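Coenzyme PQQ synthesis protein D (Xanthomonas campestris pv. campestris, PDB 3G2B) probably binds the peptide PqqA and presents it to PqqE during biosynthesis of the redox cofactor pyrroloquinoline quinone. Local coordinates at residues Leu46-Arg51 with Ala59-Thr64. Numbering follows the deposited sequence.
Sequences LVVAQR and AQIAQT
Val48 meets Ile61 where helix 44-51 faces helix 58-68, a loose approach with CG1 of Val48 4.5 Å from CG2 of Ile61. Both residues are buried, and their branched, apolar side chains suit a gap where the axes of segments 46-51 and 59-64 come no nearer than 10.8 Å. Gln50, on the exposed side, turns its amide to Arg51: OE1 lies near the guanidinium plane and accepts a bent bond of 2.9 Å from NE, which tends to steady that group. The long chain of Arg51 packs CB 4.3 Å from CG2 of Ile61 while its charged end reaches the partly exposed rim; a bend at chi2 (-58°) lets CG1 of Val47 cover one guanidinium face. There Thr64 offers a methyl to the guanidinium edge, CG2 3.8 Å from NH2 of Arg51. A water joins the helices too, accepting a weak bond from NH2 of Arg51 and donating to O of Ile61. Arg51 NH1 also forms a salt bridge with Glu68, farther along helix 58-68. The two segments run at 130° between their N-to-C directions, and helix 73-89 packs against both, through Val80 and Leu83 on Val48 and Ile76 on Ala62, consistent with the helix-turn-helix clan of the PqqD family.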
loop_
_atom_site.group_PDB
_atom_site.type_symbol
_atom_site.label_atom_id
_atom_site.label_comp_id
_atom_site.label_asym_id
_atom_site.label_seq_id
_atom_site.Cartn_x
_atom_site.Cartn_y
_atom_site.Cartn_z
ATOM N N LEU A 46 6.257 -11.770 -14.430
ATOM C CA LEU A 46 7.440 -10.995 -14.785
ATOM C C LEU A 46 7.188 -10.295 -16.121
ATOM O O LEU A 46 7.486 -9.109 -16.287
ATOM C CB LEU A 46 8.652 -11.929 -14.900
ATOM C CG LEU A 46 9.928 -11.332 -15.488
ATOM C CD1 LEU A 46 10.378 -10.145 -14.634
ATOM C CD2 LEU A 46 11.013 -12.407 -15.547
ATOM N N VAL A 47 6.625 -11.032 -17.075
ATOM C CA VAL A 47 6.340 -10.473 -18.389
ATOM C C VAL A 47 5.245 -9.413 -18.325
ATOM O O VAL A 47 5.359 -8.357 -18.941
ATOM C CB VAL A 47 5.908 -11.578 -19.380
ATOM C CG1 VAL A 47 5.713 -10.985 -20.767
ATOM C CG2 VAL A 47 6.960 -12.683 -19.416
ATOM N N VAL A 48 4.186 -9.695 -17.572
ATOM C CA VAL A 48 3.077 -8.754 -17.450
ATOM C C VAL A 48 3.545 -7.413 -16.898
ATOM O O VAL A 48 3.185 -6.358 -17.418
ATOM C CB VAL A 48 1.969 -9.312 -16.530
ATOM C CG1 VAL A 48 0.881 -8.257 -16.323
ATOM C CG2 VAL A 48 1.380 -10.578 -17.130
ATOM N N ALA A 49 4.347 -7.455 -15.839
ATOM C CA ALA A 49 4.852 -6.236 -15.224
ATOM C C ALA A 49 5.640 -5.405 -16.232
ATOM O O ALA A 49 5.592 -4.179 -16.214
ATOM C CB ALA A 49 5.729 -6.586 -14.032
ATOM N N GLN A 50 6.365 -6.087 -17.113
ATOM C CA GLN A 50 7.173 -5.423 -18.128
ATOM C C GLN A 50 6.291 -4.846 -19.231
ATOM O O GLN A 50 6.626 -3.823 -19.830
ATOM C CB GLN A 50 8.179 -6.423 -18.717
ATOM C CG GLN A 50 9.136 -5.868 -19.775
ATOM C CD GLN A 50 8.561 -5.906 -21.179
ATOM O OE1 GLN A 50 7.953 -6.895 -21.582
ATOM N NE2 GLN A 50 8.765 -4.834 -21.935
ATOM N N ARG A 51 5.154 -5.492 -19.474
ATOM C CA ARG A 51 4.232 -5.056 -20.519
ATOM C C ARG A 51 3.348 -3.860 -20.169
ATOM O O ARG A 51 2.814 -3.211 -21.068
ATOM C CB ARG A 51 3.357 -6.234 -20.971
ATOM C CG ARG A 51 4.143 -7.362 -21.624
ATOM C CD ARG A 51 4.919 -6.854 -22.832
ATOM N NE ARG A 51 5.832 -7.859 -23.370
ATOM C CZ ARG A 51 5.466 -8.882 -24.137
ATOM N NH1 ARG A 51 6.378 -9.741 -24.569
ATOM N NH2 ARG A 51 4.198 -9.039 -24.488
ATOM N N ALA A 59 -6.893 -6.787 -20.909
ATOM C CA ALA A 59 -7.451 -7.667 -21.929
ATOM C C ALA A 59 -6.466 -7.764 -23.090
ATOM O O ALA A 59 -6.179 -8.856 -23.584
ATOM C CB ALA A 59 -8.795 -7.120 -22.417
ATOM N N GLN A 60 -5.934 -6.621 -23.516
ATOM C CA GLN A 60 -4.977 -6.595 -24.617
ATOM C C GLN A 60 -3.683 -7.301 -24.232
ATOM O O GLN A 60 -3.110 -8.042 -25.025
ATOM C CB GLN A 60 -4.681 -5.150 -25.020
ATOM C CG GLN A 60 -5.862 -4.459 -25.678
ATOM C CD GLN A 60 -5.607 -2.982 -25.941
ATOM O OE1 GLN A 60 -5.425 -2.195 -25.013
ATOM N NE2 GLN A 60 -5.593 -2.600 -27.216
ATOM N N ILE A 61 -3.222 -7.070 -23.010
ATOM C CA ILE A 61 -1.996 -7.711 -22.555
ATOM C C ILE A 61 -2.163 -9.229 -22.553
ATOM O O ILE A 61 -1.275 -9.959 -22.994
ATOM C CB ILE A 61 -1.608 -7.217 -21.144
ATOM C CG1 ILE A 61 -1.166 -5.751 -21.222
ATOM C CG2 ILE A 61 -0.488 -8.086 -20.571
ATOM C CD1 ILE A 61 -0.932 -5.096 -19.875
ATOM N N ALA A 62 -3.309 -9.700 -22.073
ATOM C CA ALA A 62 -3.570 -11.137 -22.016
ATOM C C ALA A 62 -3.673 -11.750 -23.409
ATOM O O ALA A 62 -3.154 -12.838 -23.652
ATOM C CB ALA A 62 -4.845 -11.405 -21.235
ATOM N N GLN A 63 -4.353 -11.056 -24.320
ATOM C CA GLN A 63 -4.505 -11.547 -25.687
ATOM C C GLN A 63 -3.131 -11.684 -26.346
ATOM O O GLN A 63 -2.839 -12.693 -26.986
ATOM C CB GLN A 63 -5.384 -10.586 -26.490
ATOM C CG GLN A 63 -5.243 -10.707 -28.015
ATOM C CD GLN A 63 -5.750 -12.022 -28.578
ATOM O OE1 GLN A 63 -5.454 -12.368 -29.726
ATOM N NE2 GLN A 63 -6.528 -12.754 -27.791
ATOM N N THR A 64 -2.292 -10.668 -26.167
ATOM C CA THR A 64 -0.943 -10.659 -26.728
ATOM C C THR A 64 -0.110 -11.808 -26.168
ATOM O O THR A 64 0.464 -12.601 -26.917
ATOM C CB THR A 64 -0.223 -9.323 -26.413
ATOM O OG1 THR A 64 -0.898 -8.249 -27.081
ATOM C CG2 THR A 64 1.229 -9.365 -26.869
HETATM O O HOH W 1 1.719 -8.707 -23.510
#